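Local coordinates for vascular endothelial growth factor homolog (Orf virus, PDB 2GNN), which induces endothelial proliferation as a secreted, disulfide-linked homodimeric growth factor that binds vascular endothelial growth factor receptors, at residues S20-R25 with L62-T67; M51-C56 with K96-R101; L77-S82 with G86-S91. All coordinates share one frame; numbering follows the deposited sequence.

Contact 1: S20-R25 with L62-T67; sequences SECKPR and LECVPT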
ATOM      1  N   SER B  20      -0.080   7.772 -10.779  1.00 60.21           N
ATOM      2  CA  SER B  20      -1.117   6.762 -11.036  1.00 60.46           C
ATOM      3  C   SER B  20      -0.689   5.614 -11.976  1.00 60.45           C
ATOM      4  O   SER B  20      -1.479   4.695 -12.236  1.00 59.60           O
ATOM      5  CB  SER B  20      -2.360   7.420 -11.612  1.00 60.83           C
ATOM      6  OG  SER B  20      -2.187   7.658 -12.989  1.00 57.98           O
ATOM      7  N   GLU B  21       0.547   5.660 -12.470  1.00 58.42           N
ATOM      8  CA  GLU B  21       1.006   4.667 -13.443  1.00 60.44           C
ATOM      9  C   GLU B  21       1.187   3.279 -12.833  1.00 58.53           C
ATOM     10  O   GLU B  21       1.389   3.136 -11.622  1.00 55.82           O
ATOM     11  CB  GLU B  21       2.249   5.139 -14.220  1.00 59.21           C
ATOM     12  CG  GLU B  21       3.506   5.411 -13.397  1.00 63.52           C
ATOM     13  CD  GLU B  21       4.685   5.867 -14.261  1.00 66.69           C
ATOM     14  OE1 GLU B  21       4.468   6.593 -15.264  1.00 72.60           O
ATOM     15  OE2 GLU B  21       5.836   5.494 -13.935  1.00 77.45           O
ATOM     16  N   CYS B  22       1.070   2.266 -13.688  1.00 56.99           N
ATOM     17  CA  CYS B  22       1.288   0.874 -13.320  1.00 54.99           C
ATOM     18  C   CYS B  22       2.775   0.662 -13.080  1.00 53.63           C
ATOM     19  O   CYS B  22       3.579   0.753 -13.999  1.00 55.63           O
ATOM     20  CB  CYS B  22       0.789  -0.041 -14.443  1.00 56.36           C
ATOM     21  SG  CYS B  22       1.226  -1.772 -14.256  1.00 52.25           S
ATOM     22  N   LYS B  23       3.133   0.412 -11.832  1.00 54.32           N
ATOM     23  CA  LYS B  23       4.525   0.244 -11.441  1.00 53.64           C
ATOM     24  C   LYS B  23       4.496  -0.423 -10.083  1.00 49.86           C
ATOM     25  O   LYS B  23       3.421  -0.523  -9.482  1.00 51.38           O
ATOM     26  CB  LYS B  23       5.246   1.597 -11.368  1.00 54.61           C
ATOM     27  CG  LYS B  23       4.746   2.512 -10.244  1.00 59.86           C
ATOM     28  CD  LYS B  23       5.678   3.685 -10.022  1.00 67.26           C
ATOM     29  CE  LYS B  23       5.152   4.595  -8.911  1.00 79.98           C
ATOM     30  NZ  LYS B  23       6.120   5.677  -8.544  1.00 82.50           N
ATOM     31  N   PRO B  24       5.652  -0.929  -9.608  1.00 50.18           N
ATOM     32  CA  PRO B  24       5.664  -1.488  -8.250  1.00 49.43           C
ATOM     33  C   PRO B  24       5.443  -0.392  -7.194  1.00 54.37           C
ATOM     34  O   PRO B  24       6.030   0.681  -7.280  1.00 60.23           O
ATOM     35  CB  PRO B  24       7.071  -2.086  -8.120  1.00 46.96           C
ATOM     36  CG  PRO B  24       7.585  -2.206  -9.526  1.00 48.03           C
ATOM     37  CD  PRO B  24       6.964  -1.072 -10.272  1.00 47.62           C
ATOM     38  N   ARG B  25       4.590  -0.672  -6.221  1.00 54.48           N
ATOM     39  CA  ARG B  25       4.244   0.263  -5.177  1.00 56.40           C
ATOM     40  C   ARG B  25       4.204  -0.500  -3.867  1.00 59.26           C
ATOM     41  O   ARG B  25       3.818  -1.671  -3.873  1.00 61.60           O
ATOM     42  CB  ARG B  25       2.868   0.848  -5.450  1.00 51.51           C
ATOM     43  CG  ARG B  25       2.841   1.736  -6.650  1.00 53.85           C
ATOM     44  CD  ARG B  25       1.442   1.930  -7.115  1.00 49.57           C
ATOM     45  NE  ARG B  25       1.459   2.751  -8.307  1.00 55.51           N
ATOM     46  CZ  ARG B  25       1.327   4.070  -8.306  1.00 59.79           C
ATOM     47  NH1 ARG B  25       1.138   4.722  -7.167  1.00 66.72           N
ATOM     48  NH2 ARG B  25       1.370   4.734  -9.447  1.00 57.65           N
ATOM     49  N   LEU B  62      -7.485  -3.740 -19.526  1.00 65.22           N
ATOM     50  CA  LEU B  62      -6.094  -3.971 -19.141  1.00 62.09           C
ATOM     51  C   LEU B  62      -5.926  -4.079 -17.618  1.00 62.11           C
ATOM     52  O   LEU B  62      -6.649  -3.447 -16.853  1.00 62.72           O
ATOM     53  CB  LEU B  62      -5.174  -2.882 -19.723  1.00 60.41           C
ATOM     54  CG  LEU B  62      -5.032  -2.790 -21.250  1.00 59.49           C
ATOM     55  CD1 LEU B  62      -4.315  -1.527 -21.699  1.00 56.19           C
ATOM     56  CD2 LEU B  62      -4.297  -3.991 -21.776  1.00 62.06           C
ATOM     57  N   GLU B  63      -4.978  -4.902 -17.192  1.00 59.75           N
ATOM     58  CA  GLU B  63      -4.651  -5.026 -15.791  1.00 61.10           C
ATOM     59  C   GLU B  63      -3.160  -4.864 -15.571  1.00 57.72           C
ATOM     60  O   GLU B  63      -2.346  -5.199 -16.431  1.00 55.72           O
ATOM     61  CB  GLU B  63      -5.150  -6.355 -15.212  1.00 63.57           C
ATOM     62  CG  GLU B  63      -4.817  -7.596 -16.048  1.00 67.63           C
ATOM     63  CD  GLU B  63      -5.297  -8.891 -15.404  1.00 67.10           C
ATOM     64  OE1 GLU B  63      -5.785  -8.843 -14.255  1.00 72.43           O
ATOM     65  OE2 GLU B  63      -5.188  -9.959 -16.053  1.00 80.32           O
ATOM     66  N   CYS B  64      -2.822  -4.331 -14.405  1.00 56.56           N
ATOM     67  CA  CYS B  64      -1.453  -4.031 -14.053  1.00 55.06           C
ATOM     68  C   CYS B  64      -0.890  -5.256 -13.365  1.00 53.86           C
ATOM     69  O   CYS B  64      -1.320  -5.604 -12.271  1.00 53.35           O
ATOM     70  CB  CYS B  64      -1.411  -2.799 -13.140  1.00 53.63           C
ATOM     71  SG  CYS B  64       0.236  -2.337 -12.593  1.00 53.09           S
ATOM     72  N   VAL B  65       0.054  -5.919 -14.021  1.00 52.93           N
ATOM     73  CA  VAL B  65       0.545  -7.217 -13.552  1.00 52.03           C
ATOM     74  C   VAL B  65       2.070  -7.264 -13.592  1.00 51.14           C
ATOM     75  O   VAL B  65       2.687  -6.522 -14.360  1.00 50.15           O
ATOM     76  CB  VAL B  65      -0.031  -8.387 -14.401  1.00 53.59           C
ATOM     77  CG1 VAL B  65      -1.536  -8.495 -14.235  1.00 57.93           C
ATOM     78  CG2 VAL B  65       0.318  -8.217 -15.863  1.00 43.71           C
ATOM     79  N   PRO B  66       2.680  -8.113 -12.745  1.00 50.93           N
ATOM     80  CA  PRO B  66       4.133  -8.249 -12.715  1.00 52.26           C
ATOM     81  C   PRO B  66       4.714  -8.907 -13.952  1.00 56.67           C
ATOM     82  O   PRO B  66       4.170  -9.897 -14.443  1.00 60.03           O
ATOM     83  CB  PRO B  66       4.371  -9.144 -11.506  1.00 52.23           C
ATOM     84  CG  PRO B  66       3.098  -9.894 -11.330  1.00 51.46           C
ATOM     85  CD  PRO B  66       2.032  -8.949 -11.716  1.00 49.05           C
ATOM     86  N   THR B  67       5.816  -8.349 -14.444  1.00 57.48           N
ATOM     87  CA  THR B  67       6.597  -8.960 -15.501  1.00 58.63           C
ATOM     88  C   THR B  67       7.991  -9.335 -14.991  1.00 60.50           C
ATOM     89  O   THR B  67       8.793  -9.910 -15.723  1.00 63.23           O
ATOM     90  CB  THR B  67       6.719  -8.034 -16.716  1.00 58.11           C
ATOM     91  OG1 THR B  67       7.462  -6.866 -16.352  1.00 61.06           O
ATOM     92  CG2 THR B  67       5.343  -7.628 -17.216  1.00 58.15           C
TER

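Contact 2: M51-C56 with K96-R101; sequences MRCGGC and KKCDCR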
ATOM      1  N   MET B  51       6.692  -4.600  -2.077  1.00 59.93           N
ATOM      2  CA  MET B  51       6.559  -3.953  -3.375  1.00 57.57           C
ATOM      3  C   MET B  51       5.700  -4.837  -4.268  1.00 59.35           C
ATOM      4  O   MET B  51       6.020  -5.997  -4.507  1.00 60.47           O
ATOM      5  CB  MET B  51       7.921  -3.702  -4.003  1.00 55.78           C
ATOM      6  CG  MET B  51       8.787  -2.734  -3.227  1.00 58.52           C
ATOM      7  SD  MET B  51       7.972  -1.151  -2.933  1.00 58.37           S
ATOM      8  CE  MET B  51       8.107  -0.351  -4.532  1.00 47.40           C
ATOM      9  N   ARG B  52       4.578  -4.299  -4.721  1.00 60.07           N
ATOM     10  CA  ARG B  52       3.648  -5.053  -5.550  1.00 58.37           C
ATOM     11  C   ARG B  52       3.130  -4.161  -6.644  1.00 57.29           C
ATOM     12  O   ARG B  52       3.005  -2.950  -6.454  1.00 59.14           O
ATOM     13  CB  ARG B  52       2.467  -5.514  -4.720  1.00 60.14           C
ATOM     14  CG  ARG B  52       2.741  -6.727  -3.902  1.00 67.56           C
ATOM     15  CD  ARG B  52       2.185  -7.965  -4.569  1.00 71.80           C
ATOM     16  NE  ARG B  52       2.411  -9.151  -3.756  1.00 78.79           N
ATOM     17  CZ  ARG B  52       3.609  -9.520  -3.317  1.00 81.65           C
ATOM     18  NH1 ARG B  52       4.665  -8.764  -3.603  1.00 68.53           N
ATOM     19  NH2 ARG B  52       3.750 -10.617  -2.575  1.00 80.26           N
ATOM     20  N   CYS B  53       2.811  -4.756  -7.783  1.00 57.07           N
ATOM     21  CA  CYS B  53       2.330  -3.994  -8.925  1.00 54.91           C
ATOM     22  C   CYS B  53       1.000  -3.336  -8.608  1.00 53.45           C
ATOM     23  O   CYS B  53       0.073  -3.985  -8.101  1.00 52.00           O
ATOM     24  CB  CYS B  53       2.234  -4.880 -10.164  1.00 54.49           C
ATOM     25  SG  CYS B  53       3.863  -5.375 -10.776  1.00 54.44           S
ATOM     26  N   GLY B  54       0.936  -2.039  -8.886  1.00 50.16           N
ATOM     27  CA  GLY B  54      -0.230  -1.222  -8.565  1.00 52.57           C
ATOM     28  C   GLY B  54      -0.289   0.003  -9.454  1.00 54.55           C
ATOM     29  O   GLY B  54       0.712   0.392 -10.064  1.00 52.75           O
ATOM     30  N   GLY B  55      -1.466   0.610  -9.529  1.00 53.26           N
ATOM     31  CA  GLY B  55      -1.681   1.711 -10.438  1.00 54.55           C
ATOM     32  C   GLY B  55      -2.932   1.491 -11.247  1.00 56.74           C
ATOM     33  O   GLY B  55      -3.732   0.604 -10.948  1.00 59.06           O
ATOM     34  N   CYS B  56      -3.094   2.324 -12.261  1.00 57.07           N
ATOM     35  CA  CYS B  56      -4.230   2.291 -13.151  1.00 62.47           C
ATOM     36  C   CYS B  56      -3.761   2.116 -14.581  1.00 62.60           C
ATOM     37  O   CYS B  56      -2.823   2.794 -15.027  1.00 62.84           O
ATOM     38  CB  CYS B  56      -4.983   3.618 -13.073  1.00 63.51           C
ATOM     39  SG  CYS B  56      -6.182   3.636 -11.777  1.00 85.99           S
ATOM     40  N   LYS B  96       9.286  -6.288  -9.289  1.00 63.75           N
ATOM     41  CA  LYS B  96      10.316  -5.349  -9.747  1.00 63.73           C
ATOM     42  C   LYS B  96       9.970  -4.635 -11.052  1.00 62.16           C
ATOM     43  O   LYS B  96      10.545  -3.589 -11.362  1.00 63.57           O
ATOM     44  CB  LYS B  96      11.667  -6.052  -9.896  1.00 66.03           C
ATOM     45  CG  LYS B  96      12.551  -5.975  -8.661  1.00 74.21           C
ATOM     46  CD  LYS B  96      14.011  -6.200  -9.047  1.00 89.66           C
ATOM     47  CE  LYS B  96      14.933  -6.117  -7.837  1.00 95.69           C
ATOM     48  NZ  LYS B  96      16.340  -6.461  -8.204  1.00 96.06           N
ATOM     49  N   LYS B  97       9.055  -5.208 -11.822  1.00 59.08           N
ATOM     50  CA  LYS B  97       8.580  -4.585 -13.059  1.00 58.01           C
ATOM     51  C   LYS B  97       7.145  -4.994 -13.309  1.00 56.10           C
ATOM     52  O   LYS B  97       6.723  -6.078 -12.896  1.00 54.32           O
ATOM     53  CB  LYS B  97       9.449  -4.972 -14.252  1.00 57.56           C
ATOM     54  CG  LYS B  97      10.319  -3.847 -14.776  1.00 63.76           C
ATOM     55  CD  LYS B  97      10.669  -4.065 -16.239  1.00 66.85           C
ATOM     56  CE  LYS B  97      10.840  -2.729 -16.957  1.00 75.03           C
ATOM     57  NZ  LYS B  97      11.477  -2.886 -18.297  1.00 71.09           N
ATOM     58  N   CYS B  98       6.399  -4.125 -13.984  1.00 53.98           N
ATOM     59  CA  CYS B  98       4.960  -4.316 -14.153  1.00 52.43           C
ATOM     60  C   CYS B  98       4.547  -3.836 -15.515  1.00 49.87           C
ATOM     61  O   CYS B  98       5.245  -3.032 -16.119  1.00 50.88           O
ATOM     62  CB  CYS B  98       4.175  -3.507 -13.120  1.00 52.52           C
ATOM     63  SG  CYS B  98       4.709  -3.662 -11.429  1.00 51.90           S
ATOM     64  N   ASP B  99       3.387  -4.278 -15.983  1.00 47.14           N
ATOM     65  CA  ASP B  99       2.927  -3.861 -17.305  1.00 48.48           C
ATOM     66  C   ASP B  99       1.406  -3.913 -17.391  1.00 47.55           C
ATOM     67  O   ASP B  99       0.754  -4.672 -16.672  1.00 47.27           O
ATOM     68  CB  ASP B  99       3.580  -4.748 -18.380  1.00 47.64           C
ATOM     69  CG  ASP B  99       3.706  -4.062 -19.733  1.00 54.84           C
ATOM     70  OD1 ASP B  99       3.541  -2.826 -19.828  1.00 62.18           O
ATOM     71  OD2 ASP B  99       3.988  -4.781 -20.719  1.00 62.02           O
ATOM     72  N   CYS B 100       0.849  -3.079 -18.258  1.00 48.87           N
ATOM     73  CA  CYS B 100      -0.580  -3.121 -18.551  1.00 51.40           C
ATOM     74  C   CYS B 100      -0.853  -4.111 -19.696  1.00 53.74           C
ATOM     75  O   CYS B 100      -0.584  -3.832 -20.875  1.00 53.88           O
ATOM     76  CB  CYS B 100      -1.130  -1.712 -18.838  1.00 48.92           C
ATOM     77  SG  CYS B 100      -1.356  -0.701 -17.330  1.00 52.79           S
ATOM     78  N   ARG B 101      -1.382  -5.270 -19.306  1.00 55.73           N
ATOM     79  CA  ARG B 101      -1.575  -6.429 -20.171  1.00 56.31           C
ATOM     80  C   ARG B 101      -3.066  -6.783 -20.229  1.00 56.68           C
ATOM     81  O   ARG B 101      -3.781  -6.584 -19.244  1.00 54.49           O
ATOM     82  CB  ARG B 101      -0.784  -7.623 -19.612  1.00 55.63           C
ATOM     83  CG  ARG B 101       0.730  -7.410 -19.492  1.00 58.79           C
ATOM     84  CD  ARG B 101       1.418  -7.419 -20.854  1.00 69.15           C
ATOM     85  NE  ARG B 101       2.878  -7.326 -20.768  1.00 77.52           N
ATOM     86  CZ  ARG B 101       3.704  -8.365 -20.613  1.00 80.70           C
ATOM     87  NH1 ARG B 101       3.228  -9.603 -20.506  1.00 77.81           N
ATOM     88  NH2 ARG B 101       5.016  -8.162 -20.557  1.00 79.46           N
TER

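Contact 3: L77-S82 with G86-S91; sequences LGASGS and GMQRLS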
ATOM      1  N   LEU B  77       9.459 -11.820  14.009  1.00 65.24           N
ATOM      2  CA  LEU B  77       9.310 -12.601  15.225  1.00 62.89           C
ATOM      3  C   LEU B  77       8.127 -13.510  15.030  1.00 61.89           C
ATOM      4  O   LEU B  77       7.016 -13.041  14.768  1.00 62.55           O
ATOM      5  CB  LEU B  77       9.119 -11.705  16.466  1.00 62.59           C
ATOM      6  CG  LEU B  77       8.824 -12.446  17.779  1.00 55.86           C
ATOM      7  CD1 LEU B  77      10.081 -13.123  18.335  1.00 56.20           C
ATOM      8  CD2 LEU B  77       8.248 -11.481  18.788  1.00 56.69           C
ATOM      9  N   GLY B  78       8.369 -14.814  15.134  1.00 62.86           N
ATOM     10  CA  GLY B  78       7.318 -15.798  14.952  1.00 62.09           C
ATOM     11  C   GLY B  78       7.505 -16.921  15.939  1.00 65.06           C
ATOM     12  O   GLY B  78       7.817 -16.678  17.100  1.00 66.16           O
ATOM     13  N   ALA B  79       7.324 -18.155  15.471  1.00 65.23           N
ATOM     14  CA  ALA B  79       7.387 -19.323  16.325  1.00 61.14           C
ATOM     15  C   ALA B  79       8.656 -20.111  16.068  1.00 64.21           C
ATOM     16  O   ALA B  79       9.146 -20.188  14.942  1.00 69.31           O
ATOM     17  CB  ALA B  79       6.173 -20.184  16.111  1.00 57.45           C
ATOM     18  N   SER B  80       9.200 -20.672  17.136  1.00 64.18           N
ATOM     19  CA  SER B  80      10.277 -21.627  17.056  1.00 61.01           C
ATOM     20  C   SER B  80       9.718 -23.061  16.978  1.00 62.44           C
ATOM     21  O   SER B  80       8.484 -23.296  16.987  1.00 61.70           O
ATOM     22  CB  SER B  80      11.116 -21.503  18.305  1.00 61.45           C
ATOM     23  OG  SER B  80      10.331 -21.937  19.399  1.00 64.13           O
ATOM     24  N   GLY B  81      10.638 -24.018  16.941  1.00 61.00           N
ATOM     25  CA  GLY B  81      10.319 -25.436  16.876  1.00 60.58           C
ATOM     26  C   GLY B  81       9.361 -25.899  17.945  1.00 62.92           C
ATOM     27  O   GLY B  81       8.513 -26.770  17.686  1.00 63.21           O
ATOM     28  N   SER B  82       9.465 -25.302  19.133  1.00 61.56           N
ATOM     29  CA  SER B  82       8.593 -25.643  20.264  1.00 60.95           C
ATOM     30  C   SER B  82       7.324 -24.843  20.289  1.00 62.01           C
ATOM     31  O   SER B  82       6.477 -25.046  21.176  1.00 64.95           O
ATOM     32  CB  SER B  82       9.308 -25.455  21.589  1.00 64.78           C
ATOM     33  OG  SER B  82       9.687 -24.101  21.772  1.00 73.91           O
ATOM     34  N   GLY B  86      10.084 -16.955  18.721  1.00 55.85           N
ATOM     35  CA  GLY B  86      11.440 -17.043  18.170  1.00 54.63           C
ATOM     36  C   GLY B  86      11.498 -16.389  16.815  1.00 55.32           C
ATOM     37  O   GLY B  86      10.495 -16.337  16.108  1.00 58.77           O
ATOM     38  N   MET B  87      12.666 -15.876  16.450  1.00 57.24           N
ATOM     39  CA  MET B  87      12.831 -15.248  15.138  1.00 60.63           C
ATOM     40  C   MET B  87      12.669 -16.272  13.998  1.00 62.08           C
ATOM     41  O   MET B  87      12.983 -17.451  14.173  1.00 61.23           O
ATOM     42  CB  MET B  87      14.186 -14.538  15.046  1.00 60.15           C
ATOM     43  CG  MET B  87      14.439 -13.483  16.153  1.00 58.71           C
ATOM     44  SD  MET B  87      13.087 -12.282  16.288  1.00 60.12           S
ATOM     45  CE  MET B  87      13.365 -11.237  14.869  1.00 47.11           C
ATOM     46  N   GLN B  88      12.153 -15.807  12.858  1.00 60.85           N
ATOM     47  CA  GLN B  88      12.056 -16.595  11.633  1.00 59.14           C
ATOM     48  C   GLN B  88      12.474 -15.760  10.445  1.00 60.09           C
ATOM     49  O   GLN B  88      11.930 -14.680  10.253  1.00 63.23           O
ATOM     50  CB  GLN B  88      10.611 -17.001  11.399  1.00 58.88           C
ATOM     51  CG  GLN B  88      10.103 -18.070  12.297  1.00 55.51           C
ATOM     52  CD  GLN B  88       8.700 -18.440  11.944  1.00 61.86           C
ATOM     53  OE1 GLN B  88       7.752 -18.070  12.634  1.00 64.14           O
ATOM     54  NE2 GLN B  88       8.546 -19.177  10.850  1.00 61.20           N
ATOM     55  N   ARG B  89      13.439 -16.233   9.654  1.00 61.69           N
ATOM     56  CA  ARG B  89      13.677 -15.639   8.334  1.00 62.94           C
ATOM     57  C   ARG B  89      12.705 -16.266   7.341  1.00 62.61           C
ATOM     58  O   ARG B  89      12.708 -17.483   7.156  1.00 64.51           O
ATOM     59  CB  ARG B  89      15.112 -15.839   7.845  1.00 64.11           C
ATOM     60  CG  ARG B  89      16.203 -15.505   8.839  1.00 78.74           C
ATOM     61  CD  ARG B  89      16.858 -16.779   9.371  1.00 93.33           C
ATOM     62  NE  ARG B  89      18.158 -17.051   8.750  1.00 98.30           N
ATOM     63  CZ  ARG B  89      18.748 -18.248   8.699  1.00100.28           C
ATOM     64  NH1 ARG B  89      18.160 -19.324   9.215  1.00 92.29           N
ATOM     65  NH2 ARG B  89      19.936 -18.371   8.114  1.00 99.35           N
ATOM     66  N   LEU B  90      11.872 -15.443   6.715  1.00 62.27           N
ATOM     67  CA  LEU B  90      10.903 -15.921   5.734  1.00 60.78           C
ATOM     68  C   LEU B  90      11.079 -15.209   4.397  1.00 60.92           C
ATOM     69  O   LEU B  90      11.648 -14.130   4.340  1.00 62.77           O
ATOM     70  CB  LEU B  90       9.487 -15.749   6.262  1.00 62.50           C
ATOM     71  CG  LEU B  90       9.127 -16.550   7.518  1.00 67.74           C
ATOM     72  CD1 LEU B  90       7.758 -16.148   8.043  1.00 64.24           C
ATOM     73  CD2 LEU B  90       9.203 -18.070   7.275  1.00 71.15           C
ATOM     74  N   SER B  91      10.607 -15.828   3.319  1.00 60.13           N
ATOM     75  CA  SER B  91      10.813 -15.326   1.961  1.00 57.34           C
ATOM     76  C   SER B  91       9.519 -14.730   1.449  1.00 57.93           C
ATOM     77  O   SER B  91       8.439 -15.263   1.718  1.00 57.58           O
ATOM     78  CB  SER B  91      11.262 -16.471   1.050  1.00 58.53           C
ATOM     79  OG  SER B  91      11.559 -16.033  -0.269  1.00 55.14           O
TER

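Contact 1: S20-R25 with L62-T67
A single disulfide, Cys22 to Cys64, is what ties segment 20-25 to segment 62-67. Segment 62-67, on strand 62-79, enters with Leu62, which packs on Cys57 rather than on 20-25, and Glu63 pairs through its backbone with Arg101. At Cys64 the two chains are bolted together: SG of Cys64 and SG of Cys22 are 2.0 Å apart, with a dihedral of 86° about the S-S bond, the near-perpendicular turn of a relaxed right-handed bridge. Both sulfurs stand anti to their own backbone N, beside the carbonyl carbon (chi1 171° for Cys22, 179° for Cys64), and from there they meet, with Cys22 CB 3.8 Å from Cys64 CB. The sulfurs also skirt the backbone beyond: Cys22 SG lies 4.3 Å from Val65 N, while Cys64 SG lies 4.1 Å from Lys23 N. Val65 points its CB away, Pro66 packs on Cys53, and the chain turns a corner at Thr67. In the first segment Arg25 folds back so that its NH2 lies 2.7 Å from Glu21 O, in the carbonyl plane and on a lone pair. Lys23 CE rests 3.8 Å above one face of that guanidinium, offset toward the rim. The Cys22-Cys64 bridge is the threading disulfide of the cystine knot, as in other PDGF/VEGF factors. Cys22 and Pro24 pack on Cys98 of strand 85-102, and Cys64 packs on Cys53. Strand 23-30 pairs with strand 47-54, strand 62-79 pairs with strand 85-102, and the bridge spans the two sheets.

Contact 2: M51-C56 with K96-R101
Beside the Cys53-Cys98 disulfide that links the two segments, the flat groups of segment 96-101 pair among themselves. Arg101 presents the edge of its guanidinium to Asp99: NE lies 2.8 Å from OD2 in a nearly straight bond (173°). OD2 sits in the guanidinium plane but is met on its anti side, with NE 32° out of the carboxylate plane, and the pair is a salt bridge. The crossing itself is sulfur. Cys53 SG and Cys98 SG are 2.0 Å apart with an S-S dihedral of -88°, a left-handed bridge, and both side chains set SG beside their backbone N, anti to the carbonyl carbon. Cys53 SG also passes 3.6 Å from Lys97 O. Further along, Cys56 O lies 4.4 Å from Cys100 SG; the two sulfurs bond to other partners, Cys100 to Cys57 of the same chain and Cys56 to Cys47 of the second subunit. The Cys53-Cys98 and Cys57-Cys100 bridges close the ring of the cystine knot. Strand 47-54, paired with strand 23-30, is thereby fastened to strand 85-102, whose partner is strand 62-79; Met51 and Cys98 both pack on Pro24 of strand 23-30.

Contact 3: L77-S82 with G86-S91
Gly78 and Gly86 face each other near the tip of the beta hairpin formed by strands 62-79 and 85-102, one of the long hairpins that project from the cystine knot in this family. They make an antiparallel hydrogen-bonded pair: Gly78 N reaches Gly86 O at 2.8 Å, and Gly86 N returns to Gly78 O over the same length. The axes of 77-79 and 86-91 nevertheless run at 101° to each other, so the strands are far from antiparallel at this end. Gln88 reaches across to the other strand. Its CB leaves the backbone toward that strand, and CG arrives 3.5 Å from Ala79 O. The chain is extended beyond CG (chi2 -177°), which carries CD to 3.5 Å from Ala79 O and brings OE1 to 2.9 Å from Ala79 N. That donor is tilted 34° from the amide plane. OE1 also lies 3.3 Å from Gly78 CA, a close approach made possible because Gly78 has no side chain, and it accepts a second hydrogen bond from Gln41 NE2. Beyond the strand, Gly81 O binds a benzamidine molecule, probably from the crystallisation liquor. On the other face of the hairpin Leu77 and Met87 cross at about a right angle and pack against Trp13 of the second subunit. Met87, bent at chi2 and chi3, turns its sulfur inward, with SD 3.7 Å from Leu77 CD1.

In the fold
Contacts 1 and 2 are two parts of one cystine knot: their centres lie 2 Å apart, their segments alternate along the chain, and Pro24 N comes within 3.4 Å of Cys98 SG. Backbone pairing joins them too, Arg25 N lying 2.8 Å from Arg52 O and Val65 O 2.9 Å from Asp99 N. Contact 3 sits at the far end of the hairpin of strands 62-79 and 85-102, whose base carries 62-67 and 96-101; its centre is about 32 Å from that of contact 1 and about 30 Å from that of contact 2. Of the three, contact 3 holds part of the benzamidine site (Ser80, Gly81 and Ser82). All three touch the second subunit.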